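Local coordinates for protein ICChI, a glycosylated chitinase (Ipomoea carnea, PDB 6IDN) that hydrolyses the glycosidic bonds of chitin and also shows lysozyme activity, working from a glycosylated TIM-barrel fold, at residues 124-135 with 165-176. Numbering follows the deposited sequence. Where two conformers were deposited one is given.
With NAG (2-acetamido-2-deoxy-beta-D-glucopyranose), chain C.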
loop_
_atom_site.group_PDB
_atom_site.type_symbol
_atom_site.label_atom_id
_atom_site.label_comp_id
_atom_site.label_asym_id
_atom_site.label_seq_id
_atom_site.Cartn_x
_atom_site.Cartn_y
_atom_site.Cartn_z
ATOM N N PHE A 124 -4.153 -2.822 1.624
ATOM C CA PHE A 124 -5.582 -2.485 1.647
ATOM C C PHE A 124 -5.709 -0.975 1.452
ATOM O O PHE A 124 -5.654 -0.215 2.416
ATOM C CB PHE A 124 -6.225 -2.874 2.978
ATOM C CG PHE A 124 -6.452 -4.349 3.191
ATOM C CD1 PHE A 124 -5.437 -5.287 3.018
ATOM C CD2 PHE A 124 -7.688 -4.787 3.656
ATOM C CE1 PHE A 124 -5.670 -6.629 3.261
ATOM C CE2 PHE A 124 -7.931 -6.135 3.922
ATOM C CZ PHE A 124 -6.931 -7.063 3.711
ATOM N N ASP A 125 -5.891 -0.540 0.204
ATOM C CA ASP A 125 -6.057 0.888 -0.094
ATOM C C ASP A 125 -7.530 1.181 -0.369
ATOM O O ASP A 125 -7.926 1.609 -1.441
ATOM C CB ASP A 125 -5.164 1.303 -1.266
ATOM C CG ASP A 125 -5.090 2.815 -1.442
ATOM O OD1 ASP A 125 -5.542 3.553 -0.542
ATOM O OD2 ASP A 125 -4.593 3.283 -2.495
ATOM N N ILE A 126 -8.345 0.906 0.643
ATOM C CA ILE A 126 -9.799 0.984 0.525
ATOM C C ILE A 126 -10.218 2.444 0.700
ATOM O O ILE A 126 -10.127 2.994 1.796
ATOM C CB ILE A 126 -10.482 0.076 1.558
ATOM C CG1 ILE A 126 -9.927 -1.357 1.475
ATOM C CG2 ILE A 126 -12.003 0.077 1.368
ATOM C CD1 ILE A 126 -9.878 -1.934 0.042
ATOM N N GLU A 127 -10.680 3.071 -0.384
ATOM C CA GLU A 127 -11.044 4.482 -0.385
ATOM C C GLU A 127 -12.500 4.741 -0.728
ATOM O O GLU A 127 -12.927 5.905 -0.696
ATOM C CB GLU A 127 -10.190 5.265 -1.392
ATOM C CG GLU A 127 -8.704 5.209 -1.182
ATOM C CD GLU A 127 -7.969 6.018 -2.229
ATOM O OE1 GLU A 127 -8.428 7.138 -2.548
ATOM O OE2 GLU A 127 -6.938 5.538 -2.741
ATOM N N ASP A 128 -13.263 3.718 -1.091
ATOM C CA ASP A 128 -14.668 3.929 -1.408
ATOM C C ASP A 128 -15.392 2.601 -1.266
ATOM O O ASP A 128 -14.777 1.553 -1.070
ATOM C CB ASP A 128 -14.861 4.553 -2.803
ATOM C CG ASP A 128 -14.594 3.580 -3.938
ATOM O OD1 ASP A 128 -13.449 3.114 -4.042
ATOM O OD2 ASP A 128 -15.514 3.299 -4.746
ATOM N N GLY A 129 -16.721 2.669 -1.353
ATOM C CA GLY A 129 -17.549 1.490 -1.190
ATOM C C GLY A 129 -17.761 1.133 0.269
ATOM O O GLY A 129 -17.229 1.760 1.191
ATOM N N SER A 130 -18.551 0.082 0.477
ATOM C CA SER A 130 -18.859 -0.361 1.831
ATOM C C SER A 130 -17.583 -0.711 2.585
ATOM O O SER A 130 -16.639 -1.274 2.024
ATOM C CB SER A 130 -19.787 -1.576 1.800
ATOM O OG SER A 130 -19.924 -2.120 3.100
ATOM N N ASN A 131 -17.567 -0.390 3.876
ATOM C CA ASN A 131 -16.424 -0.688 4.726
ATOM C C ASN A 131 -16.459 -2.091 5.319
ATOM O O ASN A 131 -15.509 -2.474 6.007
ATOM C CB ASN A 131 -16.365 0.309 5.873
ATOM C CG ASN A 131 -17.434 0.041 6.899
ATOM O OD1 ASN A 131 -18.610 -0.082 6.557
ATOM N ND2 ASN A 131 -17.028 -0.113 8.158
ATOM N N ASP A 132 -17.508 -2.863 5.078
ATOM C CA ASP A 132 -17.739 -4.114 5.793
ATOM C C ASP A 132 -16.844 -5.250 5.303
ATOM O O ASP A 132 -16.549 -5.382 4.109
ATOM C CB ASP A 132 -19.210 -4.546 5.660
ATOM C CG ASP A 132 -20.145 -3.737 6.528
ATOM O OD1 ASP A 132 -19.645 -3.014 7.419
ATOM O OD2 ASP A 132 -21.383 -3.836 6.336
ATOM N N TYR A 133 -16.444 -6.100 6.250
ATOM C CA TYR A 133 -15.792 -7.409 6.045
ATOM C C TYR A 133 -14.326 -7.331 5.635
ATOM O O TYR A 133 -13.725 -8.385 5.371
ATOM C CB TYR A 133 -16.556 -8.276 5.035
ATOM C CG TYR A 133 -18.014 -8.387 5.378
ATOM C CD1 TYR A 133 -18.422 -9.014 6.545
ATOM C CD2 TYR A 133 -18.977 -7.853 4.547
ATOM C CE1 TYR A 133 -19.747 -9.096 6.878
ATOM C CE2 TYR A 133 -20.302 -7.921 4.869
ATOM C CZ TYR A 133 -20.693 -8.559 6.028
ATOM O OH TYR A 133 -22.037 -8.632 6.350
ATOM N N TYR A 134 -13.703 -6.148 5.613
ATOM C CA TYR A 134 -12.260 -6.104 5.377
ATOM C C TYR A 134 -11.488 -6.683 6.557
ATOM O O TYR A 134 -10.365 -7.191 6.376
ATOM C CB TYR A 134 -11.830 -4.662 5.076
ATOM C CG TYR A 134 -12.262 -4.247 3.688
ATOM C CD1 TYR A 134 -11.679 -4.826 2.573
ATOM C CD2 TYR A 134 -13.266 -3.303 3.497
ATOM C CE1 TYR A 134 -12.080 -4.474 1.290
ATOM C CE2 TYR A 134 -13.676 -2.951 2.213
ATOM C CZ TYR A 134 -13.077 -3.531 1.120
ATOM O OH TYR A 134 -13.481 -3.181 -0.146
ATOM N N ASP A 135 -12.058 -6.621 7.767
ATOM C CA ASP A 135 -11.465 -7.350 8.885
ATOM C C ASP A 135 -11.435 -8.850 8.607
ATOM O O ASP A 135 -10.423 -9.519 8.860
ATOM C CB ASP A 135 -12.201 -7.049 10.208
ATOM C CG ASP A 135 -13.728 -7.193 10.147
ATOM O OD1 ASP A 135 -14.335 -7.314 9.065
ATOM O OD2 ASP A 135 -14.341 -7.144 11.250
ATOM N N TYR A 165 -12.987 5.513 8.276
ATOM C CA TYR A 165 -14.238 4.790 8.045
ATOM C C TYR A 165 -13.987 3.447 7.379
ATOM O O TYR A 165 -14.535 2.420 7.797
ATOM C CB TYR A 165 -15.203 5.612 7.181
ATOM C CG TYR A 165 -16.290 4.760 6.518
ATOM C CD1 TYR A 165 -17.358 4.256 7.253
ATOM C CD2 TYR A 165 -16.242 4.455 5.161
ATOM C CE1 TYR A 165 -18.346 3.469 6.653
ATOM C CE2 TYR A 165 -17.232 3.672 4.554
ATOM C CZ TYR A 165 -18.277 3.179 5.304
ATOM O OH TYR A 165 -19.262 2.406 4.695
ATOM N N TYR A 166 -13.171 3.438 6.320
ATOM C CA TYR A 166 -13.070 2.241 5.497
ATOM C C TYR A 166 -12.264 1.159 6.174
ATOM O O TYR A 166 -12.559 -0.030 6.005
ATOM C CB TYR A 166 -12.447 2.569 4.141
ATOM C CG TYR A 166 -13.291 3.536 3.363
ATOM C CD1 TYR A 166 -14.401 3.107 2.648
ATOM C CD2 TYR A 166 -12.994 4.885 3.371
ATOM C CE1 TYR A 166 -15.190 4.022 1.955
ATOM C CE2 TYR A 166 -13.767 5.795 2.690
ATOM C CZ TYR A 166 -14.860 5.360 1.979
ATOM O OH TYR A 166 -15.615 6.294 1.296
ATOM N N LEU A 167 -11.239 1.549 6.936
ATOM C CA LEU A 167 -10.241 0.604 7.405
ATOM C C LEU A 167 -10.179 0.454 8.912
ATOM O O LEU A 167 -9.333 -0.308 9.399
ATOM C CB LEU A 167 -8.852 0.994 6.878
ATOM C CG LEU A 167 -8.709 0.803 5.375
ATOM C CD1 LEU A 167 -7.450 1.485 4.869
ATOM C CD2 LEU A 167 -8.685 -0.695 5.068
ATOM N N ARG A 168 -11.031 1.138 9.680
ATOM C CA ARG A 168 -10.871 1.048 11.131
ATOM C C ARG A 168 -11.052 -0.384 11.614
ATOM O O ARG A 168 -10.283 -0.849 12.457
ATOM C CB ARG A 168 -11.822 2.006 11.854
ATOM C CG ARG A 168 -13.256 1.681 11.751
ATOM C CD ARG A 168 -14.102 2.795 12.357
ATOM N NE ARG A 168 -13.973 2.852 13.809
ATOM C CZ ARG A 168 -14.663 3.681 14.587
ATOM N NH1 ARG A 168 -15.524 4.550 14.054
ATOM N NH2 ARG A 168 -14.482 3.657 15.902
ATOM N N GLU A 169 -12.009 -1.124 11.047
ATOM C CA GLU A 169 -12.248 -2.493 11.506
ATOM C C GLU A 169 -11.100 -3.405 11.114
ATOM O O GLU A 169 -10.680 -4.263 11.899
ATOM C CB GLU A 169 -13.555 -3.037 10.932
ATOM C CG GLU A 169 -14.817 -2.423 11.515
ATOM C CD GLU A 169 -16.075 -3.029 10.920
ATOM O OE1 GLU A 169 -15.966 -3.742 9.899
ATOM O OE2 GLU A 169 -17.182 -2.803 11.460
ATOM N N ALA A 170 -10.595 -3.258 9.893
ATOM C CA ALA A 170 -9.473 -4.087 9.473
ATOM C C ALA A 170 -8.261 -3.816 10.351
ATOM O O ALA A 170 -7.618 -4.748 10.860
ATOM C CB ALA A 170 -9.163 -3.820 7.994
ATOM N N ILE A 171 -7.962 -2.538 10.583
ATOM C CA ILE A 171 -6.798 -2.206 11.399
ATOM C C ILE A 171 -6.970 -2.704 12.825
ATOM O O ILE A 171 -6.001 -3.124 13.460
ATOM C CB ILE A 171 -6.521 -0.688 11.334
ATOM C CG1 ILE A 171 -5.946 -0.365 9.950
ATOM C CG2 ILE A 171 -5.528 -0.253 12.408
ATOM C CD1 ILE A 171 -5.967 1.134 9.594
ATOM N N ASN A 172 -8.204 -2.704 13.343
ATOM C CA ASN A 172 -8.464 -3.135 14.714
ATOM C C ASN A 172 -8.329 -4.642 14.906
ATOM O O ASN A 172 -8.453 -5.109 16.049
ATOM C CB ASN A 172 -9.876 -2.687 15.111
ATOM C CG ASN A 172 -10.034 -2.402 16.594
ATOM O OD1 ASN A 172 -9.114 -2.548 17.408
ATOM N ND2 ASN A 172 -11.228 -1.962 16.950
ATOM N N THR A 173 -8.103 -5.406 13.834
ATOM C CA THR A 173 -7.816 -6.831 13.989
ATOM C C THR A 173 -6.476 -7.065 14.661
ATOM O O THR A 173 -6.228 -8.184 15.134
ATOM C CB THR A 173 -7.780 -7.579 12.644
ATOM O OG1 THR A 173 -6.705 -7.088 11.818
ATOM C CG2 THR A 173 -9.119 -7.510 11.898
ATOM N N SER A 174 -5.605 -6.052 14.673
ATOM C CA SER A 174 -4.234 -6.129 15.173
ATOM C C SER A 174 -3.344 -7.015 14.314
ATOM O O SER A 174 -2.240 -7.367 14.748
ATOM C CB SER A 174 -4.180 -6.619 16.625
ATOM O OG SER A 174 -5.102 -5.914 17.446
ATOM N N LEU A 175 -3.778 -7.366 13.106
ATOM C CA LEU A 175 -3.032 -8.286 12.252
ATOM C C LEU A 175 -2.223 -7.581 11.169
ATOM O O LEU A 175 -1.521 -8.250 10.400
ATOM C CB LEU A 175 -3.985 -9.296 11.610
ATOM C CG LEU A 175 -4.646 -10.260 12.601
ATOM C CD1 LEU A 175 -5.591 -11.196 11.891
ATOM C CD2 LEU A 175 -3.596 -11.055 13.392
ATOM N N PHE A 176 -2.280 -6.257 11.072
ATOM C CA PHE A 176 -1.563 -5.623 9.968
ATOM C C PHE A 176 -0.088 -5.431 10.294
ATOM O O PHE A 176 0.274 -4.929 11.365
ATOM C CB PHE A 176 -2.237 -4.304 9.575
ATOM C CG PHE A 176 -3.392 -4.521 8.663
ATOM C CD1 PHE A 176 -4.591 -4.977 9.170
ATOM C CD2 PHE A 176 -3.248 -4.417 7.294
ATOM C CE1 PHE A 176 -5.665 -5.251 8.330
ATOM C CE2 PHE A 176 -4.312 -4.684 6.443
ATOM C CZ PHE A 176 -5.528 -5.103 6.962
HETATM C C1 NAG C . -11.548 -1.644 18.308
HETATM C C2 NAG C . -12.257 -0.295 18.416
HETATM C C3 NAG C . -12.699 -0.040 19.863
HETATM C C4 NAG C . -13.497 -1.231 20.382
HETATM C C5 NAG C . -12.702 -2.518 20.194
HETATM C C6 NAG C . -13.462 -3.765 20.585
HETATM C C7 NAG C . -11.645 1.478 16.827
HETATM C C8 NAG C . -10.640 2.535 16.476
HETATM N N2 NAG C . -11.391 0.772 17.936
HETATM O O3 NAG C . -13.506 1.136 19.932
HETATM O O4 NAG C . -13.789 -1.055 21.765
HETATM O O5 NAG C . -12.386 -2.665 18.803
HETATM O O6 NAG C . -12.687 -4.937 20.366
HETATM O O7 NAG C . -12.654 1.291 16.155
HETATM O O HOH W 1 -17.640 5.437 -0.561
HETATM O O HOH W 2 -14.301 -3.941 7.632
HETATM O O HOH W 3 -16.947 -6.081 9.125
#
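Asn131 and Tyr166 bring their backbones close, with 4.5 Å between CA atoms, and Asp135 and Ala170 approach again, so the loop after strand 121-126 passes residues 165-167 and the start of helix 134-148 passes helix 168-171. That loop wraps the Tyr166 ring, an example of backbone packing round an aromatic. The Glu127-Asp128 peptide lies over one face and Tyr165 CD2 over the centre of the opposite one, while Gly129 O meets the ring edge in plane, 3.1 Å from Tyr166 CE1. A water joins Tyr166 OH to Gly129 N. Replacing Tyr166 by an alanine is likely to open a gap between the 127-129 loop and Tyr165 and leave that water without its phenolic partner. Asn131 CB sits over the Tyr165 ring in a CH-pi contact, 3.8 Å from the centroid, and Asn131 N gives a weak hydrogen bond to Tyr165 OH. Glu169 OE1 lies 4.0 Å from Asp135 OD2; two waters donate to Glu169 OE1, one also to Asp135 OD1, which probably eases the repulsion. Arg168 NE and NH2 both donate to O7 of the NAG on Asn172. Deeper, Phe176 directs its edge at the Phe124 face, a T-shaped pair with planes at 85°. Leu167 CD2 packs on Ile126 CG1 at 3.9 Å. Strand 121-126 running into Glu127 is consistent with the family-18 DxxDxDxE signature, whose glutamate is the acid in relatives. Phe124 touches Leu137 and Phe176 Ala138 of helix 134-148, and Phe176 also Leu154 of strand 153-156, joining barrel strands to the helical layer.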